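Local structure of Rubredoxin\:oxygen oxidoreductase (1E5D) at residues N164-G168 and A239-Y243; M190-Y194 and K242-A247. The protein catalyses the four-electron reduction of dioxygen to two water molecules, using a diiron centre and flavin mononucleotide. One frame throughout, in Å; residues are numbered along the deposited sequence.

Interaction 1: N164-G168 and A239-Y243; sequences NDIFG and AVQKY. With FEO (mu-oxo-diiron), chain D.
The ring of F167 is the bump of this contact, and the hollow it fills lies on one flank of the helix segment A239-Y243, lined by A239, V240 and Y243. CG of F167 lies beside its backbone N, opposite the carbonyl carbon (chi1 -60°), carrying the ring to the helix. Three ring atoms meet three neighbours: CD1 of F167 lies 3.8 Å from CB of A239, CZ of F167 meets CG2 of V240, and CE1 of F167 presses on CG of Y243 at 3.6 Å. The ring centroids of F167 and Y243 are 4.5 Å apart, with planes at 44°, and CD1 of F167 sits over the centre of one Y243 face. A smaller bump, CG2 of I166, reaches CE2 of Y243 at 3.8 Å and also lies over a face of the F167 ring, toward its rim.

The hydroxyl of Y243 docks against the type II beta turn D165-G168, at the amide of F167. There the backbone N of F167 donates to OH of Y243 (2.8 Å, N-H...O angle 140°), and the same hydroxyl donates to a water that in turn donates to O of G168.

At the start of the turn, D165 bridges the mu-oxo-diiron centre, with OD1 2.0 Å from iron FE1 and OD2 1.9 Å from iron FE2. H79, E81, D83, H146 and H226 supply further ligands, as expected of a metallo-beta-lactamase-type fold. The turn follows strand 160-164, and I222 of the adjacent parallel strand 221-224 touches both F167 and A239, so the contact packs helix 233-248 beside the sheet.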
ATOM      1  N   ASN A 164       2.109  13.989 -27.418  1.00 20.41           N
ATOM      2  CA  ASN A 164       1.391  13.862 -26.147  1.00 12.71           C
ATOM      3  C   ASN A 164       2.283  13.191 -25.103  1.00 11.53           C
ATOM      4  O   ASN A 164       3.435  13.607 -24.947  1.00 13.96           O
ATOM      5  CB  ASN A 164       0.040  13.203 -26.315  1.00 14.33           C
ATOM      6  CG  ASN A 164      -0.167  11.733 -26.499  1.00 25.15           C
ATOM      7  OD1 ASN A 164      -0.100  10.986 -25.511  1.00 35.11           O
ATOM      8  ND2 ASN A 164      -0.428  11.277 -27.715  1.00 25.58           N
ATOM      9  N   ASP A 165       1.800  12.242 -24.321  1.00  9.04           N
ATOM     10  CA  ASP A 165       2.596  11.653 -23.258  1.00 10.83           C
ATOM     11  C   ASP A 165       3.751  10.813 -23.786  1.00 17.79           C
ATOM     12  O   ASP A 165       4.743  10.580 -23.098  1.00 18.76           O
ATOM     13  CB  ASP A 165       1.698  10.771 -22.379  1.00  8.85           C
ATOM     14  CG  ASP A 165       0.776  11.557 -21.477  1.00 14.45           C
ATOM     15  OD1 ASP A 165       1.167  12.643 -21.000  1.00 21.92           O
ATOM     16  OD2 ASP A 165      -0.364  11.087 -21.232  1.00 15.48           O
ATOM     17  N   ILE A 166       3.646  10.310 -25.013  1.00 20.68           N
ATOM     18  CA  ILE A 166       4.686   9.439 -25.559  1.00 21.22           C
ATOM     19  C   ILE A 166       6.022  10.166 -25.622  1.00 20.51           C
ATOM     20  O   ILE A 166       6.107  11.287 -26.141  1.00 23.72           O
ATOM     21  CB  ILE A 166       4.262   8.935 -26.954  1.00 18.58           C
ATOM     22  CG1 ILE A 166       2.834   8.376 -26.952  1.00 17.40           C
ATOM     23  CG2 ILE A 166       5.235   7.930 -27.546  1.00  7.18           C
ATOM     24  CD1 ILE A 166       2.239   8.216 -28.334  1.00 21.29           C
ATOM     25  N   PHE A 167       7.049   9.513 -25.090  1.00 12.66           N
ATOM     26  CA  PHE A 167       8.411  10.028 -25.065  1.00 16.35           C
ATOM     27  C   PHE A 167       8.563  11.041 -23.936  1.00 22.95           C
ATOM     28  O   PHE A 167       9.634  11.607 -23.720  1.00 21.90           O
ATOM     29  CB  PHE A 167       8.822  10.674 -26.396  1.00 14.26           C
ATOM     30  CG  PHE A 167       8.745   9.679 -27.548  1.00 21.67           C
ATOM     31  CD1 PHE A 167       9.514   8.525 -27.515  1.00 24.90           C
ATOM     32  CD2 PHE A 167       7.916   9.906 -28.632  1.00 22.78           C
ATOM     33  CE1 PHE A 167       9.454   7.606 -28.546  1.00 24.32           C
ATOM     34  CE2 PHE A 167       7.850   8.988 -29.663  1.00 25.10           C
ATOM     35  CZ  PHE A 167       8.617   7.839 -29.620  1.00 23.12           C
ATOM     36  N   GLY A 168       7.456  11.253 -23.225  1.00 22.48           N
ATOM     37  CA  GLY A 168       7.456  12.183 -22.114  1.00 13.63           C
ATOM     38  C   GLY A 168       8.369  11.706 -21.006  1.00 11.56           C
ATOM     39  O   GLY A 168       8.661  10.533 -20.800  1.00 12.82           O
ATOM     40  N   ALA A 239      15.353   8.566 -28.573  1.00 21.17           N
ATOM     41  CA  ALA A 239      14.042   8.372 -27.971  1.00 21.79           C
ATOM     42  C   ALA A 239      13.345   7.122 -28.501  1.00 25.30           C
ATOM     43  O   ALA A 239      12.854   6.282 -27.738  1.00 34.91           O
ATOM     44  CB  ALA A 239      13.131   9.576 -28.203  1.00 16.19           C
ATOM     45  N   VAL A 240      13.293   7.010 -29.825  1.00 27.80           N
ATOM     46  CA  VAL A 240      12.579   5.912 -30.467  1.00 23.74           C
ATOM     47  C   VAL A 240      13.305   4.587 -30.286  1.00 21.96           C
ATOM     48  O   VAL A 240      12.663   3.555 -30.100  1.00 24.41           O
ATOM     49  CB  VAL A 240      12.388   6.184 -31.973  1.00 21.90           C
ATOM     50  CG1 VAL A 240      11.934   4.920 -32.683  1.00 21.69           C
ATOM     51  CG2 VAL A 240      11.400   7.315 -32.162  1.00 14.41           C
ATOM     52  N   GLN A 241      14.632   4.633 -30.338  1.00 21.11           N
ATOM     53  CA  GLN A 241      15.442   3.468 -30.024  1.00 29.47           C
ATOM     54  C   GLN A 241      14.979   2.862 -28.700  1.00 27.90           C
ATOM     55  O   GLN A 241      14.558   1.717 -28.598  1.00 40.04           O
ATOM     56  CB  GLN A 241      16.903   3.875 -29.908  1.00 47.72           C
ATOM     57  CG  GLN A 241      17.856   3.418 -30.990  1.00 65.32           C
ATOM     58  CD  GLN A 241      19.302   3.695 -30.597  1.00 81.39           C
ATOM     59  OE1 GLN A 241      19.641   3.783 -29.415  1.00 98.85           O
ATOM     60  NE2 GLN A 241      20.158   3.838 -31.603  1.00 96.11           N
ATOM     61  N   LYS A 242      15.065   3.707 -27.681  1.00 30.61           N
ATOM     62  CA  LYS A 242      14.738   3.385 -26.303  1.00 25.50           C
ATOM     63  C   LYS A 242      13.331   2.835 -26.136  1.00 22.30           C
ATOM     64  O   LYS A 242      13.163   1.825 -25.455  1.00 14.81           O
ATOM     65  CB  LYS A 242      14.942   4.654 -25.461  1.00 19.47           C
ATOM     66  CG  LYS A 242      16.423   4.837 -25.128  1.00 24.73           C
ATOM     67  CD  LYS A 242      16.803   3.939 -23.954  1.00 35.07           C
ATOM     68  CE  LYS A 242      18.165   3.302 -24.161  1.00 38.69           C
ATOM     69  NZ  LYS A 242      18.595   2.497 -22.984  1.00 45.13           N
ATOM     70  N   TYR A 243      12.337   3.479 -26.747  1.00 18.15           N
ATOM     71  CA  TYR A 243      10.965   3.004 -26.591  1.00 18.69           C
ATOM     72  C   TYR A 243      10.841   1.568 -27.077  1.00 21.29           C
ATOM     73  O   TYR A 243      10.169   0.748 -26.454  1.00 32.52           O
ATOM     74  CB  TYR A 243       9.962   3.912 -27.324  1.00 15.09           C
ATOM     75  CG  TYR A 243       9.292   4.818 -26.310  1.00 14.49           C
ATOM     76  CD1 TYR A 243      10.110   5.492 -25.403  1.00 15.03           C
ATOM     77  CD2 TYR A 243       7.924   5.000 -26.238  1.00 11.46           C
ATOM     78  CE1 TYR A 243       9.564   6.332 -24.455  1.00 11.89           C
ATOM     79  CE2 TYR A 243       7.378   5.843 -25.280  1.00 10.51           C
ATOM     80  CZ  TYR A 243       8.202   6.503 -24.391  1.00  9.83           C
ATOM     81  OH  TYR A 243       7.680   7.346 -23.429  1.00 13.61           O
TER
HETATM   82 FE1  FEO D 404       0.220  13.410 -19.347  1.00 11.81          FE
HETATM   83 FE2  FEO D 404      -1.698  10.704 -19.888  1.00 15.50          FE
HETATM   84  O   FEO D 404      -1.446  12.877 -19.341  1.00 24.07           O
HETATM   85  O   HOH W   1       9.360   8.069 -21.689  1.00 15.14           O
HETATM   86  O   HOH W   2      -0.510  15.283 -20.715  1.00 23.72           O

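Interaction 2: M190-Y194 and K242-A247; sequences MREYY and KYVEYA. With OXY (oxygen molecule), chain E.
Y194 projects from helix 183-198 against Y243 and Y246 of helix 233-248, and the three rings form an aromatic cluster. Its CB lies 3.7 Å from CD2 of Y246. CG stands anti to the backbone N (chi1 -170°), directing the ring to the second helix, and packs on CB of Y246 (3.7 Å). CD1 points at the face of Y243, an edge-to-face pair with centroids 5.0 Å apart and planes at 76°. CD2 meets CB of Y246, which forms a CH-pi contact 3.6 Å from the Y194 centroid. CE1 remains against Y243 and CE2 against CB of Y246, while CZ approaches the backbone of A247. At the tip, OH lies 3.3 Å from CB of A247 and hydrogen-bonds to OG1 of T205.

R191 sets its CA over the Y246 face, while CE1 of Y246 approaches one face of the steeply inclined guanidinium. OE2 of E187 forms a salt bridge with NH1 of R191 and a hydrogen bond with OH of Y246. OH of Y193 makes a weak hydrogen bond to the bound oxygen molecule.

The short helix segments cross at -47°, their axes 10.7 Å apart. Helix 202-214 borders the interface, I209 against Y243 and T205 against A247.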
ATOM      1  N   MET A 190      13.143   8.617 -18.665  1.00 12.38           N
ATOM      2  CA  MET A 190      12.292   8.097 -19.735  1.00 16.34           C
ATOM      3  C   MET A 190      11.755   6.716 -19.384  1.00 14.81           C
ATOM      4  O   MET A 190      10.584   6.403 -19.581  1.00 17.58           O
ATOM      5  CB  MET A 190      13.073   8.019 -21.037  1.00 14.28           C
ATOM      6  CG  MET A 190      13.312   9.388 -21.665  1.00 15.67           C
ATOM      7  SD  MET A 190      14.471   9.186 -23.041  1.00 26.02           S
ATOM      8  CE  MET A 190      13.466   8.129 -24.091  1.00 23.68           C
ATOM      9  N   ARG A 191      12.671   5.912 -18.862  1.00  9.48           N
ATOM     10  CA  ARG A 191      12.312   4.546 -18.487  1.00 17.75           C
ATOM     11  C   ARG A 191      11.328   4.603 -17.325  1.00 19.37           C
ATOM     12  O   ARG A 191      10.322   3.890 -17.330  1.00 21.90           O
ATOM     13  CB  ARG A 191      13.573   3.757 -18.168  1.00 18.20           C
ATOM     14  CG  ARG A 191      13.421   2.519 -17.309  1.00 26.62           C
ATOM     15  CD  ARG A 191      14.697   1.673 -17.313  1.00 30.56           C
ATOM     16  NE  ARG A 191      14.541   0.513 -18.195  1.00 36.56           N
ATOM     17  CZ  ARG A 191      15.276   0.280 -19.271  1.00 37.81           C
ATOM     18  NH1 ARG A 191      16.239   1.130 -19.606  1.00 50.83           N
ATOM     19  NH2 ARG A 191      15.048  -0.800 -20.003  1.00 36.04           N
ATOM     20  N   GLU A 192      11.614   5.469 -16.347  1.00 12.32           N
ATOM     21  CA  GLU A 192      10.722   5.543 -15.192  1.00 10.35           C
ATOM     22  C   GLU A 192       9.320   5.900 -15.663  1.00 10.19           C
ATOM     23  O   GLU A 192       8.315   5.386 -15.191  1.00 24.00           O
ATOM     24  CB  GLU A 192      11.211   6.558 -14.166  1.00 15.50           C
ATOM     25  CG  GLU A 192      12.507   6.145 -13.483  1.00 25.27           C
ATOM     26  CD  GLU A 192      12.868   7.067 -12.330  1.00 31.21           C
ATOM     27  OE1 GLU A 192      12.258   8.158 -12.260  1.00 32.71           O
ATOM     28  OE2 GLU A 192      13.743   6.684 -11.520  1.00 40.23           O
ATOM     29  N   TYR A 193       9.297   6.810 -16.632  1.00 11.04           N
ATOM     30  CA  TYR A 193       8.015   7.185 -17.207  1.00  7.97           C
ATOM     31  C   TYR A 193       7.410   6.007 -17.960  1.00  9.56           C
ATOM     32  O   TYR A 193       6.258   5.632 -17.725  1.00 11.60           O
ATOM     33  CB  TYR A 193       8.173   8.410 -18.119  1.00 10.62           C
ATOM     34  CG  TYR A 193       6.798   8.862 -18.575  1.00 17.97           C
ATOM     35  CD1 TYR A 193       6.012   9.642 -17.742  1.00 23.74           C
ATOM     36  CD2 TYR A 193       6.296   8.497 -19.816  1.00 17.39           C
ATOM     37  CE1 TYR A 193       4.756  10.054 -18.147  1.00 29.07           C
ATOM     38  CE2 TYR A 193       5.039   8.905 -20.228  1.00 25.59           C
ATOM     39  CZ  TYR A 193       4.278   9.683 -19.387  1.00 29.63           C
ATOM     40  OH  TYR A 193       3.025  10.096 -19.776  1.00 47.17           O
ATOM     41  N   TYR A 194       8.171   5.393 -18.868  1.00 11.44           N
ATOM     42  CA  TYR A 194       7.636   4.263 -19.615  1.00 13.24           C
ATOM     43  C   TYR A 194       7.151   3.156 -18.680  1.00  9.16           C
ATOM     44  O   TYR A 194       6.040   2.647 -18.839  1.00 12.27           O
ATOM     45  CB  TYR A 194       8.671   3.656 -20.586  1.00 17.78           C
ATOM     46  CG  TYR A 194       8.049   2.654 -21.537  1.00 17.67           C
ATOM     47  CD1 TYR A 194       7.514   3.090 -22.744  1.00 20.87           C
ATOM     48  CD2 TYR A 194       7.980   1.294 -21.256  1.00 18.02           C
ATOM     49  CE1 TYR A 194       6.939   2.197 -23.629  1.00 22.48           C
ATOM     50  CE2 TYR A 194       7.406   0.395 -22.130  1.00 20.35           C
ATOM     51  CZ  TYR A 194       6.885   0.851 -23.322  1.00 21.21           C
ATOM     52  OH  TYR A 194       6.306  -0.026 -24.210  1.00 28.53           O
ATOM     53  N   LYS A 242      15.065   3.707 -27.681  1.00 30.61           N
ATOM     54  CA  LYS A 242      14.738   3.385 -26.303  1.00 25.50           C
ATOM     55  C   LYS A 242      13.331   2.835 -26.136  1.00 22.30           C
ATOM     56  O   LYS A 242      13.163   1.825 -25.455  1.00 14.81           O
ATOM     57  CB  LYS A 242      14.942   4.654 -25.461  1.00 19.47           C
ATOM     58  CG  LYS A 242      16.423   4.837 -25.128  1.00 24.73           C
ATOM     59  CD  LYS A 242      16.803   3.939 -23.954  1.00 35.07           C
ATOM     60  CE  LYS A 242      18.165   3.302 -24.161  1.00 38.69           C
ATOM     61  NZ  LYS A 242      18.595   2.497 -22.984  1.00 45.13           N
ATOM     62  N   TYR A 243      12.337   3.479 -26.747  1.00 18.15           N
ATOM     63  CA  TYR A 243      10.965   3.004 -26.591  1.00 18.69           C
ATOM     64  C   TYR A 243      10.841   1.568 -27.077  1.00 21.29           C
ATOM     65  O   TYR A 243      10.169   0.748 -26.454  1.00 32.52           O
ATOM     66  CB  TYR A 243       9.962   3.912 -27.324  1.00 15.09           C
ATOM     67  CG  TYR A 243       9.292   4.818 -26.310  1.00 14.49           C
ATOM     68  CD1 TYR A 243      10.110   5.492 -25.403  1.00 15.03           C
ATOM     69  CD2 TYR A 243       7.924   5.000 -26.238  1.00 11.46           C
ATOM     70  CE1 TYR A 243       9.564   6.332 -24.455  1.00 11.89           C
ATOM     71  CE2 TYR A 243       7.378   5.843 -25.280  1.00 10.51           C
ATOM     72  CZ  TYR A 243       8.202   6.503 -24.391  1.00  9.83           C
ATOM     73  OH  TYR A 243       7.680   7.346 -23.429  1.00 13.61           O
ATOM     74  N   VAL A 244      11.515   1.297 -28.195  1.00 20.86           N
ATOM     75  CA  VAL A 244      11.551  -0.065 -28.719  1.00 19.79           C
ATOM     76  C   VAL A 244      12.177  -0.998 -27.689  1.00 15.45           C
ATOM     77  O   VAL A 244      11.654  -2.045 -27.347  1.00 18.08           O
ATOM     78  CB  VAL A 244      12.333  -0.134 -30.041  1.00 23.30           C
ATOM     79  CG1 VAL A 244      12.507  -1.581 -30.485  1.00 18.47           C
ATOM     80  CG2 VAL A 244      11.632   0.679 -31.116  1.00 19.85           C
ATOM     81  N   GLU A 245      13.328  -0.605 -27.173  1.00  8.07           N
ATOM     82  CA  GLU A 245      13.982  -1.333 -26.095  1.00 16.15           C
ATOM     83  C   GLU A 245      13.080  -1.459 -24.875  1.00 23.83           C
ATOM     84  O   GLU A 245      12.945  -2.535 -24.283  1.00 24.90           O
ATOM     85  CB  GLU A 245      15.275  -0.616 -25.721  1.00 20.11           C
ATOM     86  CG  GLU A 245      16.085  -1.256 -24.609  1.00 36.04           C
ATOM     87  CD  GLU A 245      17.372  -0.476 -24.367  1.00 49.92           C
ATOM     88  OE1 GLU A 245      17.818   0.194 -25.327  1.00 51.62           O
ATOM     89  OE2 GLU A 245      17.913  -0.540 -23.244  1.00 53.60           O
ATOM     90  N   TYR A 246      12.449  -0.356 -24.465  1.00 17.60           N
ATOM     91  CA  TYR A 246      11.549  -0.460 -23.320  1.00 22.37           C
ATOM     92  C   TYR A 246      10.445  -1.473 -23.606  1.00 19.98           C
ATOM     93  O   TYR A 246      10.149  -2.302 -22.748  1.00 18.62           O
ATOM     94  CB  TYR A 246      10.920   0.889 -22.943  1.00 26.18           C
ATOM     95  CG  TYR A 246      11.934   1.941 -22.547  1.00 15.98           C
ATOM     96  CD1 TYR A 246      13.166   1.546 -22.031  1.00  5.34           C
ATOM     97  CD2 TYR A 246      11.684   3.299 -22.686  1.00  8.31           C
ATOM     98  CE1 TYR A 246      14.120   2.474 -21.658  1.00  6.26           C
ATOM     99  CE2 TYR A 246      12.637   4.232 -22.316  1.00  9.22           C
ATOM    100  CZ  TYR A 246      13.848   3.815 -21.805  1.00  7.73           C
ATOM    101  OH  TYR A 246      14.817   4.715 -21.430  1.00 20.32           O
ATOM    102  N   ALA A 247       9.836  -1.403 -24.786  1.00 17.70           N
ATOM    103  CA  ALA A 247       8.708  -2.281 -25.079  1.00 18.31           C
ATOM    104  C   ALA A 247       9.141  -3.733 -25.229  1.00 19.87           C
ATOM    105  O   ALA A 247       8.334  -4.645 -25.015  1.00 30.66           O
ATOM    106  CB  ALA A 247       7.991  -1.827 -26.346  1.00 16.98           C
TER
HETATM  107  O1  OXY E 405       0.364  11.109 -18.145  1.00 13.87           O
HETATM  108  O2  OXY E 405      -0.019  10.356 -17.293  1.00 15.46           O
HETATM  109  O   HOH W   1       9.360   8.069 -21.689  1.00 15.14           O
HETATM  110  O   HOH W   3      12.656  -2.506 -20.694  1.00 55.48           O

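How the interactions relate
Interactions 1 and 2 lie about 7 Å apart, centre to centre, and both end on helix 233-248, sharing K242 and Y243. Along the chain the turn 164-168 comes first, then 190-194 on helix 183-198, and last the common helix. The two also touch directly: CB of D165 lies 3.0 Å from OH of Y193, and one water serves O of G168, OH of Y243 and O of M190. Y243 therefore joins the iron-binding turn to the helix pair, and Y193 extends from that pair into the pocket of the bound oxygen molecule. The iron-binding turn and the two helices thus meet next to the diiron site in the lactamase-like domain.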